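Local atomic coordinates of glucokinase (Enterococcus faecalis, PDB entry 2QM1), a protein that probably phosphorylates glucose with ATP, as a zinc-containing glucokinase of the ROK family. Residues V167-F177 and C181-V190; V243-T254 and L279-F290. All coordinates share one frame; numbering follows the deposited sequence.

Contact 1: residues V167-F177 and C181-V190. With ZN (zinc ion), chain J.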
loop_
_atom_site.group_PDB
_atom_site.type_symbol
_atom_site.label_atom_id
_atom_site.label_comp_id
_atom_site.label_asym_id
_atom_site.label_seq_id
_atom_site.Cartn_x
_atom_site.Cartn_y
_atom_site.Cartn_z
ATOM N N VAL B 167 -1.588 7.300 6.313
ATOM C CA VAL B 167 -1.300 6.275 7.378
ATOM C C VAL B 167 -1.621 6.700 8.817
ATOM O O VAL B 167 -1.569 5.892 9.743
ATOM C CB VAL B 167 0.141 5.788 7.275
ATOM C CG1 VAL B 167 0.399 5.242 5.828
ATOM C CG2 VAL B 167 1.098 6.926 7.591
ATOM N N GLY B 168 -1.905 7.979 9.011
ATOM C CA GLY B 168 -2.259 8.510 10.312
ATOM C C GLY B 168 -3.596 7.959 10.722
ATOM O O GLY B 168 -3.923 7.880 11.902
ATOM N N HIS B 169 -4.359 7.530 9.733
ATOM C CA HIS B 169 -5.649 6.979 9.991
ATOM C C HIS B 169 -5.775 5.458 9.786
ATOM O O HIS B 169 -6.852 4.945 9.715
ATOM C CB HIS B 169 -6.666 7.821 9.218
ATOM C CG HIS B 169 -6.574 9.255 9.583
ATOM N ND1 HIS B 169 -7.028 9.734 10.796
ATOM C CD2 HIS B 169 -5.959 10.295 8.970
ATOM C CE1 HIS B 169 -6.756 11.026 10.882
ATOM N NE2 HIS B 169 -6.111 11.389 9.790
ATOM N N VAL B 170 -4.649 4.743 9.735
ATOM C CA VAL B 170 -4.618 3.281 9.921
ATOM C C VAL B 170 -5.059 2.964 11.365
ATOM O O VAL B 170 -4.622 3.627 12.307
ATOM C CB VAL B 170 -3.178 2.769 9.615
ATOM C CG1 VAL B 170 -2.894 1.441 10.241
ATOM C CG2 VAL B 170 -2.976 2.713 8.109
ATOM N N THR B 171 -5.996 2.030 11.522
ATOM C CA THR B 171 -6.454 1.599 12.849
ATOM C C THR B 171 -5.372 0.703 13.463
ATOM O O THR B 171 -5.082 -0.355 12.959
ATOM C CB THR B 171 -7.809 0.820 12.783
ATOM O OG1 THR B 171 -8.827 1.664 12.236
ATOM C CG2 THR B 171 -8.231 0.273 14.209
ATOM N N VAL B 172 -4.732 1.179 14.514
ATOM C CA VAL B 172 -3.794 0.356 15.250
ATOM C C VAL B 172 -4.464 -0.288 16.471
ATOM O O VAL B 172 -3.917 -1.183 17.085
ATOM C CB VAL B 172 -2.534 1.190 15.667
ATOM C CG1 VAL B 172 -1.716 1.599 14.450
ATOM C CG2 VAL B 172 -2.923 2.419 16.471
ATOM N N ASP B 173 -5.619 0.226 16.887
ATOM C CA ASP B 173 -6.288 -0.338 18.048
ATOM C C ASP B 173 -7.739 -0.156 17.810
ATOM O O ASP B 173 -8.233 0.941 17.975
ATOM C CB ASP B 173 -5.883 0.373 19.344
ATOM C CG ASP B 173 -6.572 -0.185 20.605
ATOM O OD1 ASP B 173 -7.515 -1.051 20.549
ATOM O OD2 ASP B 173 -6.150 0.291 21.698
ATOM N N PRO B 174 -8.431 -1.245 17.436
ATOM C CA PRO B 174 -9.855 -1.213 17.174
ATOM C C PRO B 174 -10.659 -0.698 18.356
ATOM O O PRO B 174 -11.805 -0.285 18.168
ATOM C CB PRO B 174 -10.198 -2.696 16.931
ATOM C CG PRO B 174 -8.957 -3.283 16.423
ATOM C CD PRO B 174 -7.876 -2.600 17.236
ATOM N N ASN B 175 -10.090 -0.734 19.568
ATOM C CA ASN B 175 -10.822 -0.199 20.735
ATOM C C ASN B 175 -10.264 1.102 21.293
ATOM O O ASN B 175 -10.500 1.416 22.436
ATOM C CB ASN B 175 -10.871 -1.240 21.862
ATOM C CG ASN B 175 -11.342 -2.603 21.383
ATOM O OD1 ASN B 175 -12.433 -2.745 20.817
ATOM N ND2 ASN B 175 -10.523 -3.620 21.625
ATOM N N GLY B 176 -9.491 1.843 20.495
ATOM C CA GLY B 176 -8.683 2.957 21.026
ATOM C C GLY B 176 -9.380 4.276 21.221
ATOM O O GLY B 176 -10.599 4.335 21.323
ATOM N N PHE B 177 -8.597 5.347 21.274
ATOM C CA PHE B 177 -9.145 6.709 21.407
ATOM C C PHE B 177 -9.922 7.146 20.159
ATOM O O PHE B 177 -9.566 6.746 19.053
ATOM C CB PHE B 177 -7.996 7.692 21.603
ATOM C CG PHE B 177 -7.143 7.408 22.825
ATOM C CD1 PHE B 177 -5.787 7.159 22.689
ATOM C CD2 PHE B 177 -7.693 7.398 24.093
ATOM C CE1 PHE B 177 -4.975 6.911 23.807
ATOM C CE2 PHE B 177 -6.907 7.144 25.223
ATOM C CZ PHE B 177 -5.543 6.909 25.082
ATOM N N CYS B 181 -11.152 11.909 12.603
ATOM C CA CYS B 181 -11.626 11.422 11.310
ATOM C C CYS B 181 -12.990 10.765 11.519
ATOM O O CYS B 181 -13.776 10.678 10.602
ATOM C CB CYS B 181 -10.598 10.496 10.618
ATOM S SG CYS B 181 -10.555 8.851 11.384
ATOM N N GLY B 182 -13.300 10.352 12.743
ATOM C CA GLY B 182 -14.596 9.763 13.011
ATOM C C GLY B 182 -14.634 8.272 13.232
ATOM O O GLY B 182 -15.703 7.676 13.204
ATOM N N LYS B 183 -13.480 7.652 13.443
ATOM C CA LYS B 183 -13.465 6.314 13.993
ATOM C C LYS B 183 -12.552 6.306 15.205
ATOM O O LYS B 183 -12.093 7.345 15.623
ATOM C CB LYS B 183 -13.009 5.292 12.940
ATOM C CG LYS B 183 -11.617 5.481 12.336
ATOM C CD LYS B 183 -11.526 4.749 10.970
ATOM C CE LYS B 183 -10.143 4.904 10.324
ATOM N NZ LYS B 183 -9.028 4.306 11.102
ATOM N N ARG B 184 -12.213 5.140 15.714
ATOM C CA ARG B 184 -11.291 5.086 16.834
ATOM C C ARG B 184 -9.992 4.349 16.542
ATOM O O ARG B 184 -9.905 3.525 15.603
ATOM C CB ARG B 184 -11.992 4.554 18.085
ATOM C CG ARG B 184 -11.903 3.072 18.354
ATOM C CD ARG B 184 -12.844 2.702 19.537
ATOM N NE ARG B 184 -14.262 2.920 19.244
ATOM C CZ ARG B 184 -15.186 3.297 20.125
ATOM N NH1 ARG B 184 -16.452 3.446 19.729
ATOM N NH2 ARG B 184 -14.851 3.551 21.390
ATOM N N GLY B 185 -8.959 4.690 17.305
ATOM C CA GLY B 185 -7.715 3.886 17.321
ATOM C C GLY B 185 -6.778 4.091 16.145
ATOM O O GLY B 185 -5.913 3.246 15.870
ATOM N N CYS B 186 -6.964 5.213 15.448
ATOM C CA CYS B 186 -6.047 5.670 14.464
ATOM C C CYS B 186 -4.635 5.837 15.022
ATOM O O CYS B 186 -4.457 6.241 16.170
ATOM C CB CYS B 186 -6.527 7.002 13.865
ATOM S SG CYS B 186 -8.128 6.814 13.029
ATOM N N LEU B 187 -3.635 5.548 14.187
ATOM C CA LEU B 187 -2.239 5.873 14.514
ATOM C C LEU B 187 -2.043 7.315 15.008
ATOM O O LEU B 187 -1.265 7.592 15.937
ATOM C CB LEU B 187 -1.308 5.539 13.328
ATOM C CG LEU B 187 0.195 5.717 13.468
ATOM C CD1 LEU B 187 0.777 4.872 14.633
ATOM C CD2 LEU B 187 0.878 5.408 12.114
ATOM N N GLU B 188 -2.740 8.236 14.384
ATOM C CA GLU B 188 -2.645 9.634 14.780
ATOM C C GLU B 188 -3.019 9.955 16.228
ATOM O O GLU B 188 -2.437 10.895 16.822
ATOM C CB GLU B 188 -3.509 10.494 13.870
ATOM C CG GLU B 188 -3.277 11.948 14.046
ATOM C CD GLU B 188 -4.147 12.749 13.137
ATOM O OE1 GLU B 188 -3.680 13.107 12.031
ATOM O OE2 GLU B 188 -5.313 12.971 13.515
ATOM N N THR B 189 -3.985 9.217 16.786
ATOM C CA THR B 189 -4.384 9.382 18.208
ATOM C C THR B 189 -3.263 9.009 19.200
ATOM O O THR B 189 -3.289 9.336 20.387
ATOM C CB THR B 189 -5.708 8.533 18.584
ATOM O OG1 THR B 189 -5.414 7.139 18.536
ATOM C CG2 THR B 189 -6.865 8.801 17.632
ATOM N N VAL B 190 -2.268 8.280 18.736
ATOM C CA VAL B 190 -1.271 7.787 19.698
ATOM C C VAL B 190 0.153 8.290 19.384
ATOM O O VAL B 190 1.103 8.067 20.166
ATOM C CB VAL B 190 -1.386 6.206 19.892
ATOM C CG1 VAL B 190 -2.771 5.815 20.491
ATOM C CG2 VAL B 190 -1.272 5.516 18.606
HETATM ZN ZN ZN J . -8.520 8.820 12.152
HETATM O O HOH W 1 -4.527 13.741 9.857
HETATM O O HOH W 2 -11.063 2.079 13.874
HETATM O O HOH W 3 -5.867 4.813 20.211
#
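His-169, Cys-181 and Cys-186 meet at a zinc ion, and Cys-179 from the short link between the two segments completes the four-ligand site. The metal is held by ND1 of His-169 at 2.2 Å, and SG of Cys-186 lies at the edge of that ring, near its plane. NE2, on the far side of the imidazole, gives its proton to a water that in turn donates to OE1 of Glu-188. The same OE1 also accepts from the backbone N of Val-146, which ties the zinc loop to strand 146-152.

Apart from the metal bonds, backbone groups of the two segments satisfy one another. Glu-188 N donates to Gly-168 O at 2.8 Å and Leu-187 N to Val-170 O. Gly-185 O takes two donors, Val-172 N at 2.7 Å and the more distant Asp-173 N at 3.2 Å; Gly-185 N in turn binds Phe-177 O. A bend at the end of the Lys-183 chain (chi4 63°) brings its buried NZ to two acceptors, His-169 O at 2.7 Å and Thr-171 OG1 at 2.9 Å. OD1 of Asp-173 accepts from Asn-175 N in an Asx turn. Thr-189 OG1 donates to Cys-186 O, and a water links it to Phe-177 N.

The one-histidine, three-cysteine zinc site, with the Cys-x-Cys-Gly-x-x-Gly-Cys-x-Glu signature running from Cys-179 to Glu-188, is a hallmark of ROK proteins. On one side Val-172 and Val-190 pack on Tyr-249 of helix 237-261, while Phe-177 reaches Arg-198 of helix 193-203; Val-170, Pro-174 and Lys-183 touch the second subunit.

Contact 2: residues V243-T254 and L279-F290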
loop_
_atom_site.group_PDB
_atom_site.type_symbol
_atom_site.label_atom_id
_atom_site.label_comp_id
_atom_site.label_asym_id
_atom_site.label_seq_id
_atom_site.Cartn_x
_atom_site.Cartn_y
_atom_site.Cartn_z
ATOM N N VAL B 243 7.104 6.078 25.496
ATOM C CA VAL B 243 7.856 5.755 24.269
ATOM C C VAL B 243 7.618 4.312 23.775
ATOM O O VAL B 243 7.313 4.113 22.630
ATOM C CB VAL B 243 9.383 6.015 24.462
ATOM C CG1 VAL B 243 10.201 5.331 23.426
ATOM C CG2 VAL B 243 9.699 7.500 24.470
ATOM N N ASP B 244 7.764 3.338 24.655
ATOM C CA ASP B 244 7.480 1.916 24.399
ATOM C C ASP B 244 6.089 1.658 23.815
ATOM O O ASP B 244 5.925 0.949 22.821
ATOM C CB ASP B 244 7.587 1.180 25.721
ATOM C CG ASP B 244 8.427 -0.041 25.638
ATOM O OD1 ASP B 244 8.245 -0.835 24.684
ATOM O OD2 ASP B 244 9.288 -0.214 26.544
ATOM N N ARG B 245 5.082 2.261 24.433
ATOM C CA ARG B 245 3.743 2.143 23.924
ATOM C C ARG B 245 3.638 2.807 22.550
ATOM O O ARG B 245 3.020 2.257 21.639
ATOM C CB ARG B 245 2.750 2.777 24.904
ATOM C CG ARG B 245 1.298 2.663 24.457
ATOM C CD ARG B 245 0.893 1.166 24.222
ATOM N NE ARG B 245 0.054 0.731 25.327
ATOM C CZ ARG B 245 0.463 0.021 26.351
ATOM N NH1 ARG B 245 -0.392 -0.262 27.320
ATOM N NH2 ARG B 245 1.710 -0.409 26.404
ATOM N N VAL B 246 4.242 3.997 22.417
ATOM C CA VAL B 246 4.116 4.779 21.184
ATOM C C VAL B 246 4.756 4.032 20.000
ATOM O O VAL B 246 4.188 3.998 18.885
ATOM C CB VAL B 246 4.671 6.268 21.312
ATOM C CG1 VAL B 246 4.873 6.860 19.954
ATOM C CG2 VAL B 246 3.694 7.206 22.107
ATOM N N CYS B 247 5.925 3.442 20.235
ATOM C CA CYS B 247 6.703 2.819 19.148
ATOM C C CYS B 247 6.162 1.454 18.772
ATOM O O CYS B 247 6.333 1.034 17.628
ATOM C CB CYS B 247 8.186 2.756 19.523
ATOM S SG CYS B 247 8.878 4.481 19.641
ATOM N N PHE B 248 5.497 0.794 19.736
ATOM C CA PHE B 248 4.646 -0.406 19.478
ATOM C C PHE B 248 3.668 -0.100 18.326
ATOM O O PHE B 248 3.629 -0.790 17.299
ATOM C CB PHE B 248 3.922 -0.859 20.775
ATOM C CG PHE B 248 2.907 -1.959 20.568
ATOM C CD1 PHE B 248 3.287 -3.297 20.641
ATOM C CD2 PHE B 248 1.572 -1.647 20.257
ATOM C CE1 PHE B 248 2.362 -4.302 20.421
ATOM C CE2 PHE B 248 0.654 -2.628 20.026
ATOM C CZ PHE B 248 1.054 -3.980 20.117
ATOM N N TYR B 249 2.914 0.972 18.483
ATOM C CA TYR B 249 1.867 1.300 17.516
ATOM C C TYR B 249 2.481 1.756 16.200
ATOM O O TYR B 249 1.985 1.401 15.153
ATOM C CB TYR B 249 0.965 2.420 18.051
ATOM C CG TYR B 249 0.025 2.005 19.178
ATOM C CD1 TYR B 249 -0.853 0.937 19.023
ATOM C CD2 TYR B 249 0.008 2.705 20.384
ATOM C CE1 TYR B 249 -1.737 0.558 20.052
ATOM C CE2 TYR B 249 -0.886 2.344 21.425
ATOM C CZ TYR B 249 -1.748 1.277 21.238
ATOM O OH TYR B 249 -2.610 0.909 22.244
ATOM N N LEU B 250 3.537 2.570 16.261
ATOM C CA LEU B 250 4.244 2.926 15.033
ATOM C C LEU B 250 4.846 1.700 14.415
ATOM O O LEU B 250 4.852 1.608 13.212
ATOM C CB LEU B 250 5.334 3.984 15.239
ATOM C CG LEU B 250 4.851 5.401 15.570
ATOM C CD1 LEU B 250 5.896 6.047 16.462
ATOM C CD2 LEU B 250 4.664 6.199 14.272
ATOM N N GLY B 251 5.374 0.774 15.232
ATOM C CA GLY B 251 5.884 -0.484 14.686
ATOM C C GLY B 251 4.821 -1.378 14.014
ATOM O O GLY B 251 5.094 -2.011 12.996
ATOM N N LEU B 252 3.626 -1.456 14.585
ATOM C CA LEU B 252 2.551 -2.230 13.990
ATOM C C LEU B 252 2.137 -1.636 12.662
ATOM O O LEU B 252 1.961 -2.347 11.695
ATOM C CB LEU B 252 1.333 -2.274 14.906
ATOM C CG LEU B 252 0.067 -3.028 14.494
ATOM C CD1 LEU B 252 0.284 -4.498 14.226
ATOM C CD2 LEU B 252 -0.904 -2.830 15.691
ATOM N N ALA B 253 1.967 -0.326 12.644
ATOM C CA ALA B 253 1.437 0.336 11.476
ATOM C C ALA B 253 2.498 0.323 10.395
ATOM O O ALA B 253 2.187 -0.025 9.300
ATOM C CB ALA B 253 0.992 1.761 11.831
ATOM N N THR B 254 3.757 0.646 10.714
ATOM C CA THR B 254 4.814 0.651 9.692
ATOM C C THR B 254 5.107 -0.786 9.279
ATOM O O THR B 254 5.425 -1.046 8.158
ATOM C CB THR B 254 6.112 1.335 10.136
ATOM O OG1 THR B 254 6.554 0.766 11.375
ATOM C CG2 THR B 254 5.869 2.841 10.337
ATOM N N LEU B 279 14.252 7.238 19.040
ATOM C CA LEU B 279 12.979 6.944 18.386
ATOM C C LEU B 279 13.089 5.956 17.215
ATOM O O LEU B 279 12.311 5.037 17.151
ATOM C CB LEU B 279 12.286 8.225 17.910
ATOM C CG LEU B 279 11.159 8.007 16.891
ATOM C CD1 LEU B 279 9.933 7.406 17.561
ATOM C CD2 LEU B 279 10.796 9.322 16.223
ATOM N N ARG B 280 14.049 6.136 16.306
ATOM C CA ARG B 280 14.187 5.222 15.145
ATOM C C ARG B 280 14.373 3.785 15.608
ATOM O O ARG B 280 13.727 2.878 15.118
ATOM C CB ARG B 280 15.359 5.623 14.245
ATOM C CG ARG B 280 15.306 5.037 12.823
ATOM C CD ARG B 280 16.673 4.942 12.295
ATOM N NE ARG B 280 17.463 4.137 13.212
ATOM C CZ ARG B 280 17.516 2.809 13.180
ATOM N NH1 ARG B 280 16.873 2.111 12.215
ATOM N NH2 ARG B 280 18.249 2.200 14.103
ATOM N N SER B 281 15.168 3.627 16.653
ATOM C CA SER B 281 15.465 2.333 17.181
ATOM C C SER B 281 14.220 1.594 17.670
ATOM O O SER B 281 14.048 0.399 17.362
ATOM C CB SER B 281 16.496 2.455 18.302
ATOM O OG SER B 281 17.404 1.390 18.157
ATOM N N ARG B 282 13.354 2.300 18.407
ATOM C CA ARG B 282 12.237 1.668 19.064
ATOM C C ARG B 282 11.180 1.379 18.024
ATOM O O ARG B 282 10.484 0.368 18.096
ATOM C CB ARG B 282 11.788 2.511 20.264
ATOM C CG ARG B 282 12.662 2.186 21.497
ATOM C CD ARG B 282 13.121 3.360 22.328
ATOM N NE ARG B 282 14.590 3.336 22.473
ATOM C CZ ARG B 282 15.260 2.690 23.425
ATOM N NH1 ARG B 282 16.593 2.720 23.460
ATOM N NH2 ARG B 282 14.602 2.005 24.348
ATOM N N VAL B 283 11.109 2.230 17.010
ATOM C CA VAL B 283 10.204 1.943 15.918
ATOM C C VAL B 283 10.670 0.670 15.210
ATOM O O VAL B 283 9.866 -0.297 15.025
ATOM C CB VAL B 283 9.946 3.129 14.982
ATOM C CG1 VAL B 283 8.997 2.657 13.874
ATOM C CG2 VAL B 283 9.287 4.238 15.791
ATOM N N GLU B 284 11.959 0.664 14.838
ATOM C CA GLU B 284 12.569 -0.467 14.117
ATOM C C GLU B 284 12.378 -1.776 14.904
ATOM O O GLU B 284 12.029 -2.820 14.331
ATOM C CB GLU B 284 14.065 -0.210 13.867
ATOM C CG GLU B 284 14.744 -1.357 13.157
ATOM C CD GLU B 284 16.240 -1.268 13.204
ATOM O OE1 GLU B 284 16.832 -1.840 14.173
ATOM O OE2 GLU B 284 16.809 -0.666 12.253
ATOM N N LYS B 285 12.552 -1.702 16.209
ATOM C CA LYS B 285 12.393 -2.881 17.067
ATOM C C LYS B 285 10.988 -3.555 16.985
ATOM O O LYS B 285 10.869 -4.773 16.891
ATOM C CB LYS B 285 12.729 -2.527 18.502
ATOM C CG LYS B 285 12.323 -3.663 19.448
ATOM C CD LYS B 285 12.227 -3.330 20.931
ATOM C CE LYS B 285 12.002 -4.667 21.639
ATOM N NZ LYS B 285 12.098 -4.684 23.134
ATOM N N TYR B 286 9.933 -2.758 17.018
ATOM C CA TYR B 286 8.597 -3.293 16.857
ATOM C C TYR B 286 8.225 -3.629 15.406
ATOM O O TYR B 286 7.531 -4.590 15.163
ATOM C CB TYR B 286 7.563 -2.374 17.522
ATOM C CG TYR B 286 7.616 -2.414 19.050
ATOM C CD1 TYR B 286 7.154 -3.521 19.727
ATOM C CD2 TYR B 286 8.119 -1.344 19.793
ATOM C CE1 TYR B 286 7.176 -3.597 21.114
ATOM C CE2 TYR B 286 8.152 -1.400 21.205
ATOM C CZ TYR B 286 7.664 -2.544 21.845
ATOM O OH TYR B 286 7.674 -2.691 23.224
ATOM N N PHE B 287 8.648 -2.797 14.462
ATOM C CA PHE B 287 8.599 -3.146 13.039
ATOM C C PHE B 287 9.131 -4.579 12.786
ATOM O O PHE B 287 8.540 -5.331 12.053
ATOM C CB PHE B 287 9.459 -2.171 12.230
ATOM C CG PHE B 287 9.484 -2.483 10.761
ATOM C CD1 PHE B 287 8.450 -2.030 9.922
ATOM C CD2 PHE B 287 10.537 -3.199 10.209
ATOM C CE1 PHE B 287 8.467 -2.287 8.538
ATOM C CE2 PHE B 287 10.551 -3.487 8.809
ATOM C CZ PHE B 287 9.513 -3.036 7.996
ATOM N N GLN B 288 10.299 -4.889 13.354
ATOM C CA GLN B 288 10.891 -6.218 13.282
ATOM C C GLN B 288 9.954 -7.327 13.843
ATOM O O GLN B 288 9.846 -8.411 13.216
ATOM C CB GLN B 288 12.268 -6.232 13.963
ATOM C CG GLN B 288 13.395 -5.468 13.224
ATOM C CD GLN B 288 13.763 -6.107 11.868
ATOM O OE1 GLN B 288 13.841 -5.429 10.843
ATOM N NE2 GLN B 288 13.905 -7.418 11.858
ATOM N N GLU B 289 9.310 -7.095 15.005
ATOM C CA GLU B 289 8.332 -8.076 15.560
ATOM C C GLU B 289 7.225 -8.346 14.546
ATOM O O GLU B 289 6.823 -9.484 14.324
ATOM C CB GLU B 289 7.663 -7.631 16.895
ATOM C CG GLU B 289 6.770 -8.746 17.519
ATOM C CD GLU B 289 5.649 -8.281 18.473
ATOM O OE1 GLU B 289 5.599 -8.702 19.634
ATOM O OE2 GLU B 289 4.772 -7.534 18.081
ATOM N N PHE B 290 6.724 -7.286 13.943
ATOM C CA PHE B 290 5.482 -7.381 13.194
ATOM C C PHE B 290 5.625 -7.717 11.696
ATOM O O PHE B 290 4.642 -7.736 10.959
ATOM C CB PHE B 290 4.648 -6.104 13.431
ATOM C CG PHE B 290 4.136 -5.975 14.833
ATOM C CD1 PHE B 290 3.480 -7.036 15.453
ATOM C CD2 PHE B 290 4.307 -4.811 15.536
ATOM C CE1 PHE B 290 3.029 -6.927 16.775
ATOM C CE2 PHE B 290 3.845 -4.688 16.875
ATOM C CZ PHE B 290 3.209 -5.737 17.477
#
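Helices 237-261 and 277-289 pack here as a close helix pair, the strand 265-269 of the C-terminal mixed sheet falling between them in the chain. The short segments cross at -51° with their axes only 7.3 Å apart, and Gly-251 makes that closeness possible: its CA lies 3.6 Å from Phe-287 N, with CB of Tyr-286 alongside.

Knobs-into-holes packing fills the middle. Cys-247 enters the hole formed by Leu-279, Arg-282, Val-283 and Tyr-286, and Val-283 sits among Cys-247, Leu-250, Gly-251 and Thr-254. With CG1 of Val-283 anti to its N (chi1 179°), that methyl turns to Thr-254 while CG2 meets SG of Cys-247 and CD1 of Leu-250. OG1 of Thr-254 is turned back to Leu-250 O, 2.6 Å away, so its polar end is satisfied within its own helix.

Tyr-286 is the third knob. CA of Phe-248 covers one face of its ring, 3.8 Å from the centroid, and the ring edge of Phe-248 is directed at the Tyr-286 face in an offset edge-to-face pair. The edge of Phe-290 is aimed in turn at the face of Phe-248, with planes at 83°, while CD1 of Leu-252 stands over the centre of the Phe-290 ring. Beyond this aromatic cluster, Phe-248 rests on Pro-174 of the second subunit and Phe-290 on Thr-171 of that same subunit.

At the far end of its ring, the hydroxyl of Tyr-286 donates to OD1 of Asp-244, in the plane of the ring; the modelled separation is very short and its exact length doubtful. The chemistry thus implies an interface held chiefly by apolar and aromatic packing, the one hydrogen bond between the segments lying at the tyrosine hydroxyl.

How the contacts relate
Following the chain from the N terminus, contact 1 comes first: 167-177 and 181-190 close a tight loop, three residues between them, that leads into helix 188-191. Contact 2 opens only afterwards, joining helix 237-261 to helix 277-289 across a connection that includes strand 265-269. The two are therefore in series, neither enclosing nor crossing the other. They nevertheless meet in space, with centres about 16 Å apart: Tyr-249, on the side of helix 237-261 turned from its partner helix, packs against Val-172 and Val-190, and Val-246 touches Val-190. Within the subunit this helix thus stands between the zinc loop and helix 277-289, and both contacts also reach the second subunit.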